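PDB 6RXD: histidine acid phosphatase from Bifidobacterium longum subsp. infantis, which probably removes phosphate groups from inositol polyphosphates such as phytate, and also from 2,3-bisphosphoglycerate. Local coordinates for residues Q447-A452 against I467-Y472; T187-K192 against F397-T402. All blocks are in the same frame, centred on the assembly; numbering follows the deposited sequence.

Contact 1 of 2, residues Q447-A452 against I467-Y472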
loop_
_atom_site.group_PDB
_atom_site.type_symbol
_atom_site.label_atom_id
_atom_site.label_comp_id
_atom_site.label_asym_id
_atom_site.label_seq_id
_atom_site.Cartn_x
_atom_site.Cartn_y
_atom_site.Cartn_z
ATOM N N GLN A 447 -12.396 5.414 1.951
ATOM C CA GLN A 447 -13.682 5.561 1.269
ATOM C C GLN A 447 -14.475 6.693 1.918
ATOM O O GLN A 447 -14.457 6.847 3.146
ATOM C CB GLN A 447 -14.471 4.252 1.353
ATOM C CG GLN A 447 -13.761 3.060 0.694
ATOM C CD GLN A 447 -14.628 1.830 0.631
ATOM O OE1 GLN A 447 -15.813 1.905 0.298
ATOM N NE2 GLN A 447 -14.042 0.684 0.951
ATOM N N TRP A 448 -15.158 7.495 1.108
ATOM C CA TRP A 448 -16.043 8.523 1.658
ATOM C C TRP A 448 -17.442 8.265 1.152
ATOM O O TRP A 448 -17.625 7.999 -0.045
ATOM C CB TRP A 448 -15.647 9.920 1.179
ATOM C CG TRP A 448 -14.369 10.482 1.737
ATOM C CD1 TRP A 448 -13.493 9.878 2.593
ATOM C CD2 TRP A 448 -13.831 11.774 1.452
ATOM N NE1 TRP A 448 -12.435 10.723 2.855
ATOM C CE2 TRP A 448 -12.622 11.894 2.164
ATOM C CE3 TRP A 448 -14.263 12.845 0.664
ATOM C CZ2 TRP A 448 -11.827 13.047 2.108
ATOM C CZ3 TRP A 448 -13.476 13.991 0.602
ATOM C CH2 TRP A 448 -12.276 14.081 1.329
ATOM N N ASP A 449 -18.424 8.383 2.046
ATOM C CA ASP A 449 -19.833 8.339 1.658
ATOM C C ASP A 449 -20.431 9.730 1.774
ATOM O O ASP A 449 -20.154 10.441 2.739
ATOM C CB ASP A 449 -20.612 7.399 2.577
ATOM C CG ASP A 449 -20.117 5.973 2.509
ATOM O OD1 ASP A 449 -19.683 5.541 1.426
ATOM O OD2 ASP A 449 -20.150 5.283 3.546
ATOM N N VAL A 450 -21.264 10.111 0.803
ATOM C CA VAL A 450 -21.857 11.441 0.806
ATOM C C VAL A 450 -23.368 11.338 0.727
ATOM O O VAL A 450 -23.907 10.673 -0.160
ATOM C CB VAL A 450 -21.350 12.294 -0.380
ATOM C CG1 VAL A 450 -21.909 13.719 -0.301
ATOM C CG2 VAL A 450 -19.831 12.322 -0.398
ATOM N N TYR A 451 -24.043 11.984 1.670
ATOM C CA TYR A 451 -25.498 11.982 1.706
ATOM C C TYR A 451 -26.002 13.416 1.591
ATOM O O TYR A 451 -25.248 14.370 1.810
ATOM C CB TYR A 451 -25.997 11.388 3.023
ATOM C CG TYR A 451 -25.991 9.872 3.148
ATOM C CD1 TYR A 451 -27.098 9.208 3.652
ATOM C CD2 TYR A 451 -24.886 9.110 2.786
ATOM C CE1 TYR A 451 -27.106 7.832 3.807
ATOM C CE2 TYR A 451 -24.891 7.721 2.934
ATOM C CZ TYR A 451 -25.999 7.098 3.444
ATOM O OH TYR A 451 -26.015 5.728 3.598
ATOM N N ALA A 452 -27.277 13.579 1.248
ATOM C CA ALA A 452 -27.844 14.919 1.133
ATOM C C ALA A 452 -29.282 14.916 1.595
ATOM O O ALA A 452 -29.966 13.892 1.509
ATOM C CB ALA A 452 -27.752 15.428 -0.309
ATOM N N ILE A 467 -23.371 16.018 3.282
ATOM C CA ILE A 467 -22.571 15.588 4.423
ATOM C C ILE A 467 -21.767 14.344 4.070
ATOM O O ILE A 467 -22.133 13.583 3.172
ATOM C CB ILE A 467 -23.445 15.334 5.664
ATOM C CG1 ILE A 467 -24.495 14.259 5.378
ATOM C CG2 ILE A 467 -24.110 16.643 6.125
ATOM C CD1 ILE A 467 -25.242 13.809 6.631
ATOM N N VAL A 468 -20.646 14.155 4.761
ATOM C CA VAL A 468 -19.675 13.160 4.341
ATOM C C VAL A 468 -19.176 12.366 5.538
ATOM O O VAL A 468 -18.974 12.931 6.615
ATOM C CB VAL A 468 -18.455 13.864 3.685
ATOM C CG1 VAL A 468 -17.434 12.853 3.140
ATOM C CG2 VAL A 468 -18.895 14.828 2.556
ATOM N N ARG A 469 -18.938 11.072 5.338
ATOM C CA ARG A 469 -18.431 10.185 6.388
ATOM C C ARG A 469 -17.294 9.355 5.800
ATOM O O ARG A 469 -17.387 8.926 4.658
ATOM C CB ARG A 469 -19.577 9.269 6.855
ATOM C CG ARG A 469 -19.215 8.184 7.851
ATOM C CD ARG A 469 -18.844 6.849 7.173
ATOM N NE ARG A 469 -19.908 6.235 6.368
ATOM C CZ ARG A 469 -21.002 5.658 6.870
ATOM N NH1 ARG A 469 -21.210 5.653 8.176
ATOM N NH2 ARG A 469 -21.902 5.106 6.062
ATOM N N MET A 470 -16.230 9.129 6.574
ATOM C CA MET A 470 -15.059 8.391 6.081
ATOM C C MET A 470 -14.859 7.022 6.739
ATOM O O MET A 470 -15.089 6.862 7.949
ATOM C CB MET A 470 -13.781 9.231 6.273
ATOM C CG MET A 470 -12.465 8.455 6.039
ATOM S SD MET A 470 -11.048 9.545 5.780
ATOM C CE MET A 470 -11.214 10.650 7.200
ATOM N N LEU A 471 -14.447 6.047 5.922
ATOM C CA LEU A 471 -13.912 4.761 6.389
ATOM C C LEU A 471 -12.456 4.661 5.956
ATOM O O LEU A 471 -12.127 5.009 4.828
ATOM C CB LEU A 471 -14.683 3.582 5.775
ATOM C CG LEU A 471 -16.204 3.454 5.884
ATOM C CD1 LEU A 471 -16.632 2.024 5.511
ATOM C CD2 LEU A 471 -16.730 3.820 7.240
ATOM N N TYR A 472 -11.584 4.186 6.845
ATOM C CA TYR A 472 -10.165 4.004 6.546
ATOM C C TYR A 472 -9.879 2.539 6.843
ATOM O O TYR A 472 -10.060 2.078 7.983
ATOM C CB TYR A 472 -9.340 4.900 7.467
ATOM C CG TYR A 472 -7.832 4.888 7.270
ATOM C CD1 TYR A 472 -7.243 4.541 6.057
ATOM C CD2 TYR A 472 -7.000 5.232 8.325
ATOM C CE1 TYR A 472 -5.843 4.550 5.904
ATOM C CE2 TYR A 472 -5.621 5.243 8.194
ATOM C CZ TYR A 472 -5.046 4.908 6.989
ATOM O OH TYR A 472 -3.675 4.957 6.885
#
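Asp449 OD2 is gripped by two nitrogens of Arg469, NE at 3.0 Å and NH2 at 3.1 Å. Both approach on the anti side, from opposite faces of the carboxylate, and OD2 sits close to the guanidinium plane. The two side chains run alongside each other, with their flat ends turned 79° apart. Arg469 starts with CG anti to the backbone N (chi1 174°), then bends at chi2 and chi3, which brings NE and NH2 in beside the carboxylate. Asp449 OD1 is taken by Arg118, Thr39 and Asn119, while Arg469 NH1 pairs with Glu476.

Beneath this bridge, strands 447-452 and 467-472 form a regular antiparallel ladder, with six backbone hydrogen bonds in the pairs Gln447-Leu471, Asp449-Arg469 and Tyr451-Ile467. The sheet face carrying Trp448, Val450, Val468 and Met470 is greasier. Met470 SD comes to the edge of the indole, 3.4 Å from Trp448 NE1, a Met-aromatic contact with a weak N-H...S bond. Val468 CG1 packs 4.0 Å from Trp448 CB, and Val468 CG2 lies equally far from Val450 CG2. Helix 372-386 covers Trp448 and Val450. The chemistry is thus two-sided: one face of this part of the sheet holds a buried charge network whose members probably stabilise one another's ionised forms, the other packs onto a helix.

Contact 2 of 2, residues T187-K192 against F397-T402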
loop_
_atom_site.group_PDB
_atom_site.type_symbol
_atom_site.label_atom_id
_atom_site.label_comp_id
_atom_site.label_asym_id
_atom_site.label_seq_id
_atom_site.Cartn_x
_atom_site.Cartn_y
_atom_site.Cartn_z
ATOM N N THR A 187 -3.654 11.894 -10.392
ATOM C CA THR A 187 -4.200 11.730 -9.044
ATOM C C THR A 187 -3.776 10.420 -8.397
ATOM O O THR A 187 -3.886 10.275 -7.186
ATOM C CB THR A 187 -5.735 11.799 -9.023
ATOM O OG1 THR A 187 -6.267 10.697 -9.760
ATOM C CG2 THR A 187 -6.245 13.113 -9.622
ATOM N N LEU A 188 -3.304 9.467 -9.196
ATOM C CA LEU A 188 -2.964 8.155 -8.666
ATOM C C LEU A 188 -1.504 7.750 -8.889
ATOM O O LEU A 188 -1.108 6.634 -8.557
ATOM C CB LEU A 188 -3.899 7.090 -9.248
ATOM C CG LEU A 188 -5.400 7.370 -9.056
ATOM C CD1 LEU A 188 -6.240 6.357 -9.832
ATOM C CD2 LEU A 188 -5.774 7.330 -7.577
ATOM N N TYR A 189 -0.713 8.657 -9.448
ATOM C CA TYR A 189 0.723 8.426 -9.590
ATOM C C TYR A 189 1.430 9.777 -9.579
ATOM O O TYR A 189 2.289 10.055 -10.416
ATOM C CB TYR A 189 1.012 7.673 -10.890
ATOM C CG TYR A 189 2.159 6.685 -10.817
ATOM C CD1 TYR A 189 3.401 6.983 -11.377
ATOM C CD2 TYR A 189 1.993 5.445 -10.215
ATOM C CE1 TYR A 189 4.443 6.071 -11.329
ATOM C CE2 TYR A 189 3.033 4.521 -10.160
ATOM C CZ TYR A 189 4.248 4.842 -10.726
ATOM O OH TYR A 189 5.279 3.936 -10.667
ATOM N N PHE A 190 1.060 10.613 -8.609
ATOM C CA PHE A 190 1.532 11.995 -8.549
ATOM C C PHE A 190 2.975 12.118 -8.087
ATOM O O PHE A 190 3.540 13.213 -8.096
ATOM C CB PHE A 190 0.621 12.837 -7.633
ATOM C CG PHE A 190 0.220 12.138 -6.354
ATOM C CD1 PHE A 190 1.154 11.900 -5.338
ATOM C CD2 PHE A 190 -1.089 11.725 -6.170
ATOM C CE1 PHE A 190 0.778 11.242 -4.160
ATOM C CE2 PHE A 190 -1.469 11.066 -5.000
ATOM C CZ PHE A 190 -0.534 10.830 -3.996
ATOM N N HIS A 191 3.575 10.997 -7.697
ATOM C CA HIS A 191 4.890 11.016 -7.063
ATOM C C HIS A 191 6.026 10.909 -8.082
ATOM O O HIS A 191 7.194 11.050 -7.730
ATOM C CB HIS A 191 4.989 9.902 -6.013
ATOM C CG HIS A 191 4.785 8.528 -6.577
ATOM N ND1 HIS A 191 3.566 8.086 -7.041
ATOM C CD2 HIS A 191 5.663 7.518 -6.780
ATOM C CE1 HIS A 191 3.699 6.845 -7.494
ATOM N NE2 HIS A 191 4.960 6.482 -7.350
ATOM N N LYS A 192 5.682 10.669 -9.344
ATOM C CA LYS A 192 6.706 10.510 -10.389
ATOM C C LYS A 192 6.324 11.204 -11.666
ATOM O O LYS A 192 5.144 11.307 -11.996
ATOM C CB LYS A 192 6.944 9.031 -10.696
ATOM C CG LYS A 192 7.843 8.340 -9.701
ATOM C CD LYS A 192 8.057 6.889 -10.070
ATOM C CE LYS A 192 8.984 6.212 -9.074
ATOM N NZ LYS A 192 8.880 4.728 -9.153
ATOM N N PHE A 397 -7.704 3.005 -7.920
ATOM C CA PHE A 397 -6.758 1.951 -7.542
ATOM C C PHE A 397 -5.336 2.386 -7.823
ATOM O O PHE A 397 -5.023 2.831 -8.923
ATOM C CB PHE A 397 -7.105 0.651 -8.278
ATOM C CG PHE A 397 -8.477 0.168 -7.947
ATOM C CD1 PHE A 397 -8.676 -0.711 -6.896
ATOM C CD2 PHE A 397 -9.587 0.695 -8.610
ATOM C CE1 PHE A 397 -9.948 -1.112 -6.539
ATOM C CE2 PHE A 397 -10.866 0.304 -8.260
ATOM C CZ PHE A 397 -11.054 -0.595 -7.225
ATOM N N ALA A 398 -4.479 2.284 -6.809
ATOM C CA ALA A 398 -3.160 2.892 -6.884
ATOM C C ALA A 398 -2.151 2.166 -5.999
ATOM O O ALA A 398 -2.118 0.940 -5.974
ATOM C CB ALA A 398 -3.247 4.392 -6.529
ATOM N N HIS A 399 -1.348 2.922 -5.255
ATOM C CA HIS A 399 -0.113 2.387 -4.673
ATOM C C HIS A 399 0.172 2.851 -3.257
ATOM O O HIS A 399 -0.437 3.800 -2.764
ATOM C CB HIS A 399 1.057 2.800 -5.572
ATOM C CG HIS A 399 0.819 2.486 -7.010
ATOM N ND1 HIS A 399 1.222 1.302 -7.583
ATOM C CD2 HIS A 399 0.156 3.173 -7.972
ATOM C CE1 HIS A 399 0.828 1.276 -8.847
ATOM N NE2 HIS A 399 0.181 2.397 -9.106
ATOM N N ALA A 400 1.131 2.202 -2.603
ATOM C CA ALA A 400 1.573 2.681 -1.296
ATOM C C ALA A 400 2.104 4.097 -1.414
ATOM O O ALA A 400 1.965 4.905 -0.490
ATOM C CB ALA A 400 2.641 1.764 -0.729
ATOM N N GLU A 401 2.720 4.395 -2.556
ATOM C CA GLU A 401 3.257 5.724 -2.807
ATOM C C GLU A 401 2.152 6.757 -2.961
ATOM O O GLU A 401 2.415 7.963 -2.939
ATOM C CB GLU A 401 4.138 5.714 -4.066
ATOM C CG GLU A 401 5.497 5.030 -3.881
ATOM C CD GLU A 401 5.420 3.503 -3.820
ATOM O OE1 GLU A 401 6.400 2.892 -3.352
ATOM O OE2 GLU A 401 4.401 2.907 -4.243
ATOM N N THR A 402 0.925 6.280 -3.150
ATOM C CA THR A 402 -0.250 7.149 -3.189
ATOM C C THR A 402 -0.836 7.284 -1.793
ATOM O O THR A 402 -1.161 8.382 -1.343
ATOM C CB THR A 402 -1.302 6.568 -4.150
ATOM O OG1 THR A 402 -0.642 6.128 -5.343
ATOM C CG2 THR A 402 -2.352 7.599 -4.526
HETATM O O HOH W 1 0.828 8.451 -6.160
#
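Tyr189 and His191 meet His399 and Glu401, the first and last residues of the HAE motif that MINPP-type enzymes carry where other histidine acid phosphatases have His-Asp. It lies where strand 391-398 gives way to helix 400-410, with His399 as N-cap. The part around Leu188 and Thr402 is fully buried. Leu188 CB packs 3.9 Å from Ala398 CB, and Met42 of strand 34-44 lies against both side chains. Thr402 sends CG2, anti to its backbone N, to within 3.6 Å of Phe190 CE2. Thr402 OG1 accepts from His399 N at 3.3 Å.

The side of Tyr189 and Glu401 is partly exposed, yet still closely packed, and its contacts are made by rings. The edge of Tyr189 points at the face of His399 in an offset edge-to-face pair, planes at 80°, while Ser138 bonds His399 NE2. Glu401 CB sits over the His191 ring, 3.5 Å from its centroid, as a CH-pi contact; the chain then bends at chi2 (75°) and leads the carboxylate away to Lys357. One water joins the two parts: it lies 2.9 Å from both His191 ND1 and Thr402 OG1, and sits 3.3 Å above the centre of the Phe190 ring.

In the fold
Following the chain from the N terminus, strand 34-44 is laid down first and later serves both contacts. Residues 187-192, the end of helix 185-188 and the loop after it, wait some 200 residues, nearly half of them helical, before contact 2 closes that long excursion on the end of strand 391-398. Contact 1 opens afterwards and closes a short hairpin-like return of 14 residues, so the two loops follow in series and neither nest nor cross. Their centres stand about 22 Å apart, yet both reach the same mixed sheet, in which strand 34-44 lies between strands 391-398 and 445-453. Helix 372-386 also touches side chains of both contacts.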